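Local coordinates for protein AlyGC (Glaciecola chathamensis, PDB 5GKD) that probably cleaves alginate by beta-elimination, as a family 6 polysaccharide lyase with a calcium-containing site on a right-handed parallel beta-helix, at residues L177-G181 and D630-F634; V213-K219 and G235-H241. All coordinates share one frame; numbering follows the deposited sequence.

Contact 1: residues L177-G181 and D630-F634; sequences LGSNG and DESTF. With PO4 (phosphate ion), chain H.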
ATOM      1  N   LEU A 177     -12.564   3.260  14.002  1.00 21.03           N
ATOM      2  CA  LEU A 177     -11.601   3.771  13.037  1.00 17.47           C
ATOM      3  C   LEU A 177     -10.328   2.940  13.045  1.00 19.97           C
ATOM      4  O   LEU A 177      -9.798   2.589  11.987  1.00 19.83           O
ATOM      5  CB  LEU A 177     -11.271   5.225  13.360  1.00 16.72           C
ATOM      6  CG  LEU A 177     -10.706   6.199  12.325  1.00 22.94           C
ATOM      7  CD1 LEU A 177      -9.701   7.158  12.956  1.00 18.33           C
ATOM      8  CD2 LEU A 177     -10.173   5.573  11.072  1.00 20.42           C
ATOM      9  N   GLY A 178      -9.813   2.640  14.227  1.00 17.12           N
ATOM     10  CA  GLY A 178      -8.530   1.989  14.343  1.00 20.48           C
ATOM     11  C   GLY A 178      -7.375   2.915  14.634  1.00 21.68           C
ATOM     12  O   GLY A 178      -6.222   2.521  14.427  1.00 21.62           O
ATOM     13  N   SER A 179      -7.647   4.123  15.097  1.00 22.25           N
ATOM     14  CA  SER A 179      -6.645   5.086  15.530  1.00 20.45           C
ATOM     15  C   SER A 179      -7.383   6.252  16.164  1.00 18.81           C
ATOM     16  O   SER A 179      -8.617   6.272  16.219  1.00 19.79           O
ATOM     17  CB  SER A 179      -5.767   5.576  14.380  1.00 24.43           C
ATOM     18  OG  SER A 179      -6.351   6.678  13.723  1.00 23.07           O
ATOM     19  N   ASN A 180      -6.621   7.234  16.624  1.00 19.74           N
ATOM     20  CA  ASN A 180      -7.209   8.505  17.001  1.00 20.89           C
ATOM     21  C   ASN A 180      -7.818   9.196  15.779  1.00 19.35           C
ATOM     22  O   ASN A 180      -7.486   8.902  14.633  1.00 21.35           O
ATOM     23  CB  ASN A 180      -6.164   9.405  17.659  1.00 19.39           C
ATOM     24  CG  ASN A 180      -6.792  10.501  18.525  1.00 22.32           C
ATOM     25  OD1 ASN A 180      -6.122  11.448  18.923  1.00 22.53           O
ATOM     26  ND2 ASN A 180      -8.062  10.361  18.822  1.00 15.53           N
ATOM     27  N   GLY A 181      -8.755  10.097  16.036  1.00 18.74           N
ATOM     28  CA  GLY A 181      -9.384  10.878  14.992  1.00 19.85           C
ATOM     29  C   GLY A 181     -10.727  10.386  14.506  1.00 19.69           C
ATOM     30  O   GLY A 181     -11.103  10.708  13.377  1.00 20.30           O
ATOM     31  N   ASP A 630      -0.431   6.909  21.416  1.00 20.67           N
ATOM     32  CA  ASP A 630      -1.844   7.266  21.447  1.00 25.71           C
ATOM     33  C   ASP A 630      -2.585   6.521  22.550  1.00 20.51           C
ATOM     34  O   ASP A 630      -2.363   5.333  22.792  1.00 21.83           O
ATOM     35  CB  ASP A 630      -2.500   6.977  20.101  1.00 22.68           C
ATOM     36  CG  ASP A 630      -3.981   7.268  20.108  1.00 22.74           C
ATOM     37  OD1 ASP A 630      -4.325   8.460  20.086  1.00 22.11           O
ATOM     38  OD2 ASP A 630      -4.799   6.315  20.137  1.00 19.62           O
ATOM     39  N   GLU A 631      -3.488   7.221  23.201  1.00 19.93           N
ATOM     40  CA  GLU A 631      -4.361   6.625  24.202  1.00 23.10           C
ATOM     41  C   GLU A 631      -5.827   6.833  23.840  1.00 21.92           C
ATOM     42  O   GLU A 631      -6.679   7.008  24.707  1.00 22.47           O
ATOM     43  CB  GLU A 631      -4.056   7.186  25.588  1.00 20.39           C
ATOM     44  CG  GLU A 631      -2.623   6.953  26.042  1.00 21.44           C
ATOM     45  CD  GLU A 631      -2.303   7.654  27.353  1.00 24.80           C
ATOM     46  OE1 GLU A 631      -1.887   8.831  27.304  1.00 27.90           O
ATOM     47  OE2 GLU A 631      -2.476   7.027  28.425  1.00 24.41           O
ATOM     48  N   SER A 632      -6.142   6.783  22.553  1.00 20.01           N
ATOM     49  CA  SER A 632      -7.484   7.073  22.086  1.00 21.00           C
ATOM     50  C   SER A 632      -8.299   5.849  21.723  1.00 18.81           C
ATOM     51  O   SER A 632      -9.430   6.010  21.250  1.00 24.42           O
ATOM     52  CB  SER A 632      -7.416   8.000  20.878  1.00 18.88           C
ATOM     53  OG  SER A 632      -6.708   9.167  21.202  1.00 20.00           O
ATOM     54  N   THR A 633      -7.769   4.643  21.918  1.00 21.03           N
ATOM     55  CA  THR A 633      -8.387   3.417  21.418  1.00 19.60           C
ATOM     56  C   THR A 633      -8.344   2.342  22.502  1.00 22.43           C
ATOM     57  O   THR A 633      -7.750   2.524  23.564  1.00 23.14           O
ATOM     58  CB  THR A 633      -7.686   2.922  20.142  1.00 20.59           C
ATOM     59  OG1 THR A 633      -6.301   2.694  20.421  1.00 20.77           O
ATOM     60  CG2 THR A 633      -7.789   3.953  19.036  1.00 18.63           C
ATOM     61  N   PHE A 634      -8.964   1.197  22.217  1.00 21.57           N
ATOM     62  CA  PHE A 634      -9.058   0.121  23.185  1.00 21.28           C
ATOM     63  C   PHE A 634      -8.377  -1.160  22.739  1.00 21.05           C
ATOM     64  O   PHE A 634      -8.176  -2.053  23.570  1.00 21.53           O
ATOM     65  CB  PHE A 634     -10.534  -0.183  23.500  1.00 21.55           C
ATOM     66  CG  PHE A 634     -11.340   1.027  23.856  1.00 22.57           C
ATOM     67  CD1 PHE A 634     -10.932   1.877  24.867  1.00 21.48           C
ATOM     68  CD2 PHE A 634     -12.499   1.336  23.157  1.00 24.66           C
ATOM     69  CE1 PHE A 634     -11.674   2.991  25.203  1.00 21.42           C
ATOM     70  CE2 PHE A 634     -13.243   2.462  23.487  1.00 27.19           C
ATOM     71  CZ  PHE A 634     -12.830   3.287  24.517  1.00 22.89           C
TER
HETATM   72  P   PO4 H 804      -7.539  14.254  21.296  1.00 22.26           P
HETATM   73  O1  PO4 H 804      -8.841  14.782  21.835  1.00 23.75           O
HETATM   74  O2  PO4 H 804      -7.874  13.395  20.142  1.00 20.24           O
HETATM   75  O3  PO4 H 804      -6.798  13.459  22.404  1.00 27.41           O
HETATM   76  O4  PO4 H 804      -6.803  15.444  20.727  1.00 17.43           O
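Asn180 and Ser632 bring the two loops closest, with their CA atoms 5.3 Å apart, and the backbones run past each other in opposite senses, since Ser179 pairs with Thr633, without forming a beta ladder. The side-chain contact centres on the Asn180 amide. Its CG lies anti to the backbone N (chi1 -159°), which lays the amide alongside the Ser632 hydroxyl. Asn180 CB approaches the Asp630 carboxylate, 3.2 Å from Asp630 OD1. The Asn180 ND2 to Ser632 OG distance is 3.0 Å, but the angle is too poor for a hydrogen bond. The hydroxyl is instead committed within its own loop, where Ser632 OG donates to Asp630 OD1 at 2.7 Å, on the syn side. Asp630 OD2 accepts from Ser632 N at 2.8 Å (153°), the donor standing above the carboxylate plane; this is an Asx turn, and the two bonds together fix the carboxylate's rotation. Farther along, Thr633 lays its CG2 methyl on the backbone of Ser179, 3.7 Å from the carbonyl carbon. Ser179 OG turns back to Asn180 O, shaping its loop locally. The calcium ion is met by the atom modelled as Asn180 ND2; because calcium is normally bound through oxygen, the assignment of the two amide ends is doubtful. Glu212, another calcium ligand, accepts from Gly181 N. The arrangement is an interdomain loop contact, in which an Asx turn from the C-terminal beta-helix packs behind a calcium ligand of the N-terminal one, at the edge of the metal site.

Contact 2: residues V213-K219 and G235-H241; sequences VEIISNK and GTLTLRH. With CA (calcium ion), chain E; PO4 (phosphate ion), chain H; CO3 (carbonate ion), chain J.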
ATOM      1  N   VAL A 213     -12.404   6.648  21.472  1.00 17.40           N
ATOM      2  CA  VAL A 213     -12.794   6.878  22.862  1.00 16.61           C
ATOM      3  C   VAL A 213     -13.651   8.135  23.015  1.00 18.94           C
ATOM      4  O   VAL A 213     -14.502   8.204  23.909  1.00 20.50           O
ATOM      5  CB  VAL A 213     -11.554   6.936  23.771  1.00 18.14           C
ATOM      6  CG1 VAL A 213     -10.786   8.227  23.565  1.00 16.17           C
ATOM      7  CG2 VAL A 213     -11.980   6.763  25.234  1.00 21.49           C
ATOM      8  N   GLU A 214     -13.456   9.146  22.175  1.00 17.69           N
ATOM      9  CA  GLU A 214     -14.240  10.369  22.271  1.00 16.73           C
ATOM     10  C   GLU A 214     -15.368  10.321  21.254  1.00 16.94           C
ATOM     11  O   GLU A 214     -15.121  10.381  20.051  1.00 17.96           O
ATOM     12  CB  GLU A 214     -13.381  11.604  22.042  1.00 17.80           C
ATOM     13  CG  GLU A 214     -12.277  11.831  23.057  1.00 18.61           C
ATOM     14  CD  GLU A 214     -11.524  13.099  22.741  1.00 19.22           C
ATOM     15  OE1 GLU A 214     -10.829  13.120  21.717  1.00 20.15           O
ATOM     16  OE2 GLU A 214     -11.654  14.082  23.488  1.00 17.64           O
ATOM     17  N   ILE A 215     -16.599  10.182  21.741  1.00 17.87           N
ATOM     18  CA  ILE A 215     -17.774  10.456  20.922  1.00 16.52           C
ATOM     19  C   ILE A 215     -17.882  11.951  20.666  1.00 17.47           C
ATOM     20  O   ILE A 215     -17.925  12.405  19.518  1.00 19.32           O
ATOM     21  CB  ILE A 215     -19.053   9.932  21.604  1.00 18.35           C
ATOM     22  CG1 ILE A 215     -19.007   8.427  21.847  1.00 16.67           C
ATOM     23  CG2 ILE A 215     -20.308  10.303  20.810  1.00 15.34           C
ATOM     24  CD1 ILE A 215     -20.041   8.024  22.890  1.00 16.44           C
ATOM     25  N   ILE A 216     -17.971  12.726  21.742  1.00 16.36           N
ATOM     26  CA  ILE A 216     -17.886  14.181  21.727  1.00 18.38           C
ATOM     27  C   ILE A 216     -16.558  14.582  22.350  1.00 17.13           C
ATOM     28  O   ILE A 216     -16.197  14.085  23.419  1.00 16.85           O
ATOM     29  CB  ILE A 216     -19.048  14.828  22.503  1.00 14.08           C
ATOM     30  CG1 ILE A 216     -20.392  14.456  21.873  1.00 15.39           C
ATOM     31  CG2 ILE A 216     -18.835  16.319  22.587  1.00 16.89           C
ATOM     32  CD1 ILE A 216     -21.595  15.040  22.582  1.00 14.46           C
ATOM     33  N   SER A 217     -15.841  15.479  21.694  1.00 17.78           N
ATOM     34  CA  SER A 217     -14.555  15.977  22.169  1.00 18.68           C
ATOM     35  C   SER A 217     -14.719  17.479  22.352  1.00 20.71           C
ATOM     36  O   SER A 217     -14.662  18.229  21.373  1.00 17.90           O
ATOM     37  CB  SER A 217     -13.442  15.642  21.177  1.00 19.55           C
ATOM     38  OG  SER A 217     -12.150  16.013  21.651  1.00 18.86           O
ATOM     39  N   ASN A 218     -14.983  17.925  23.582  1.00 20.74           N
ATOM     40  CA  ASN A 218     -15.112  19.354  23.826  1.00 19.97           C
ATOM     41  C   ASN A 218     -13.727  19.966  23.999  1.00 22.56           C
ATOM     42  O   ASN A 218     -12.940  19.501  24.824  1.00 23.86           O
ATOM     43  CB  ASN A 218     -15.978  19.636  25.051  1.00 18.06           C
ATOM     44  CG  ASN A 218     -16.380  21.083  25.133  1.00 19.69           C
ATOM     45  OD1 ASN A 218     -17.260  21.531  24.397  1.00 19.50           O
ATOM     46  ND2 ASN A 218     -15.716  21.835  26.002  1.00 20.47           N
ATOM     47  N   LYS A 219     -13.428  20.997  23.210  1.00 18.89           N
ATOM     48  CA  LYS A 219     -12.092  21.597  23.149  1.00 19.17           C
ATOM     49  C   LYS A 219     -12.198  23.113  23.070  1.00 20.50           C
ATOM     50  O   LYS A 219     -11.567  23.763  22.238  1.00 20.60           O
ATOM     51  CB  LYS A 219     -11.290  21.072  21.958  1.00 21.53           C
ATOM     52  CG  LYS A 219     -10.770  19.632  22.088  1.00 19.93           C
ATOM     53  CD  LYS A 219      -9.878  19.272  20.888  1.00 20.51           C
ATOM     54  CE  LYS A 219      -9.233  17.900  21.025  1.00 17.92           C
ATOM     55  NZ  LYS A 219      -8.568  17.456  19.769  1.00 20.92           N
ATOM     56  N   GLY A 235     -17.633   4.709  23.420  1.00 21.77           N
ATOM     57  CA  GLY A 235     -16.832   5.894  23.659  1.00 19.05           C
ATOM     58  C   GLY A 235     -17.456   6.726  24.753  1.00 20.39           C
ATOM     59  O   GLY A 235     -18.287   6.235  25.522  1.00 18.90           O
ATOM     60  N   THR A 236     -17.069   8.002  24.792  1.00 18.31           N
ATOM     61  CA  THR A 236     -17.360   8.888  25.902  1.00 17.01           C
ATOM     62  C   THR A 236     -17.736  10.274  25.394  1.00 17.83           C
ATOM     63  O   THR A 236     -17.494  10.631  24.238  1.00 18.87           O
ATOM     64  CB  THR A 236     -16.157   9.042  26.849  1.00 20.74           C
ATOM     65  OG1 THR A 236     -15.114   9.784  26.196  1.00 18.25           O
ATOM     66  CG2 THR A 236     -15.607   7.690  27.261  1.00 17.09           C
ATOM     67  N   LEU A 237     -18.328  11.054  26.293  1.00 16.78           N
ATOM     68  CA  LEU A 237     -18.388  12.505  26.191  1.00 16.95           C
ATOM     69  C   LEU A 237     -17.198  13.053  26.966  1.00 18.32           C
ATOM     70  O   LEU A 237     -17.206  13.047  28.195  1.00 20.84           O
ATOM     71  CB  LEU A 237     -19.704  13.018  26.761  1.00 15.73           C
ATOM     72  CG  LEU A 237     -20.141  14.468  26.582  1.00 18.38           C
ATOM     73  CD1 LEU A 237     -21.578  14.646  27.107  1.00 19.43           C
ATOM     74  CD2 LEU A 237     -19.207  15.455  27.226  1.00 17.52           C
ATOM     75  N   THR A 238     -16.184  13.536  26.265  1.00 18.03           N
ATOM     76  CA  THR A 238     -14.953  13.967  26.905  1.00 16.52           C
ATOM     77  C   THR A 238     -14.873  15.490  26.908  1.00 19.97           C
ATOM     78  O   THR A 238     -15.011  16.135  25.862  1.00 16.71           O
ATOM     79  CB  THR A 238     -13.726  13.375  26.219  1.00 17.16           C
ATOM     80  OG1 THR A 238     -13.634  11.971  26.514  1.00 18.15           O
ATOM     81  CG2 THR A 238     -12.458  14.076  26.713  1.00 16.28           C
ATOM     82  N   LEU A 239     -14.683  16.048  28.097  1.00 19.43           N
ATOM     83  CA  LEU A 239     -14.320  17.447  28.300  1.00 19.99           C
ATOM     84  C   LEU A 239     -12.800  17.527  28.156  1.00 19.33           C
ATOM     85  O   LEU A 239     -12.046  17.512  29.129  1.00 18.73           O
ATOM     86  CB  LEU A 239     -14.804  17.918  29.666  1.00 19.28           C
ATOM     87  CG  LEU A 239     -16.133  18.668  29.804  1.00 22.63           C
ATOM     88  CD1 LEU A 239     -17.075  18.469  28.634  1.00 19.84           C
ATOM     89  CD2 LEU A 239     -16.836  18.398  31.139  1.00 19.85           C
ATOM     90  N   ARG A 240     -12.352  17.612  26.896  1.00 21.01           N
ATOM     91  CA  ARG A 240     -10.964  17.341  26.527  1.00 17.18           C
ATOM     92  C   ARG A 240     -10.034  18.514  26.822  1.00 20.71           C
ATOM     93  O   ARG A 240      -8.991  18.339  27.462  1.00 20.66           O
ATOM     94  CB  ARG A 240     -10.890  16.987  25.040  1.00 17.73           C
ATOM     95  CG  ARG A 240      -9.504  16.635  24.577  1.00 17.07           C
ATOM     96  CD  ARG A 240      -9.023  15.329  25.213  1.00 20.86           C
ATOM     97  NE  ARG A 240      -7.610  15.103  24.940  1.00 23.29           N
ATOM     98  CZ  ARG A 240      -6.616  15.642  25.641  1.00 21.31           C
ATOM     99  NH1 ARG A 240      -6.876  16.425  26.678  1.00 19.05           N
ATOM    100  NH2 ARG A 240      -5.356  15.392  25.295  1.00 19.50           N
ATOM    101  N   HIS A 241     -10.362  19.699  26.294  1.00 19.07           N
ATOM    102  CA  HIS A 241      -9.626  20.924  26.545  1.00 19.35           C
ATOM    103  C   HIS A 241     -10.632  22.038  26.782  1.00 19.12           C
ATOM    104  O   HIS A 241     -11.762  21.976  26.299  1.00 23.55           O
ATOM    105  CB  HIS A 241      -8.708  21.363  25.371  1.00 18.57           C
ATOM    106  CG  HIS A 241      -7.658  20.372  24.978  1.00 20.48           C
ATOM    107  ND1 HIS A 241      -6.750  19.838  25.871  1.00 22.56           N
ATOM    108  CD2 HIS A 241      -7.347  19.849  23.769  1.00 17.59           C
ATOM    109  CE1 HIS A 241      -5.935  19.021  25.229  1.00 20.89           C
ATOM    110  NE2 HIS A 241      -6.280  19.006  23.953  1.00 20.39           N
TER
HETATM  111 CA    CA E 801      -9.735  11.762  20.008  1.00 22.16          CA
HETATM  112  P   PO4 H 804      -7.539  14.254  21.296  1.00 22.26           P
HETATM  113  O1  PO4 H 804      -8.841  14.782  21.835  1.00 23.75           O
HETATM  114  O2  PO4 H 804      -7.874  13.395  20.142  1.00 20.24           O
HETATM  115  O3  PO4 H 804      -6.798  13.459  22.404  1.00 27.41           O
HETATM  116  O4  PO4 H 804      -6.803  15.444  20.727  1.00 17.43           O
HETATM  117  C   CO3 J 806      -7.325  12.001  24.420  1.00 25.86           C
HETATM  118  O1  CO3 J 806      -8.614  11.810  24.435  1.00 22.97           O
HETATM  119  O2  CO3 J 806      -6.738  11.531  25.479  1.00 23.37           O
HETATM  120  O3  CO3 J 806      -6.712  12.650  23.398  1.00 38.99           O
HETATM  121  O   HOH W   1     -13.494  20.584  27.815  1.00 18.66           O
HETATM  122  O   HOH W   2      -8.484  10.745  21.908  1.00 20.52           O
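Glu214 and Arg240 meet beside the bound ions, the carboxylate OE2 lying 3.4 Å from Arg240 CB, while OE2 and NE stay 4.4 Å apart, beyond a salt bridge. The Glu214 chain is extended beyond CG, and OE1 reaches calcium at 2.4 Å; Glu183, Glu212 and Asn180 complete the protein's share of the metal site. Arg240, bent at chi2 (67°), turns NE to the anions: phosphate O3 lies at 3.1 Å, in the guanidinium plane, on a nearly straight bond (172°). Carbonate O3 is also near NE, but it lies only 1.3 Å from phosphate O3, so the two ions can hardly be present together at full occupancy. Lys219 runs alongside, its extended chain delivering NZ to phosphate O4 at 2.8 Å. With an alanine at Arg240, whichever anion is bound would probably lose its NE donor, and Glu214 OE2 the cover of CG and CD. In the second shell, Ser217 OG donates to Glu214 OE2 at 2.7 Å from above the carboxylate plane, and the His241 ring stands against the guanidinium, NE2 3.7 Å above its centre. Tyr303 makes a cation-pi contact with Arg240, and Arg302 O accepts from NH2. Beneath, Asn218 N bonds to Thr238 O, and Ile215 N and Ile216 N both donate to Thr236 O where the register slips by one, a beta bulge. Parallel strands paired in this way belong to successive rungs of a pectate-lyase-like beta-helix, whose face here carries a calcium and anion site consistent with binding of uronate carboxylates.

How the contacts relate
Both contacts are largely buried but differ in kind. Contact 2 joins successive rungs of the N-terminal beta-helix, only 16 residues apart, and buries 649 Å² in a contact built on a backbone ladder. Contact 1 brings together loops 449 residues apart from two beta-helices and buries 171 Å², with the side-chain hydrogen bonds of Ser179 and Ser632 made within their own loops and none joining the two. Their centres lie 13 Å apart, and they meet where Ser632 O probably accepts from Val213 N and where the Phe634 ring packs on Val213. Each supplies a ligand of the same calcium, Asn180 or Glu214, but the charged groups that reach the phosphate, Lys219 and Arg240, come from contact 2.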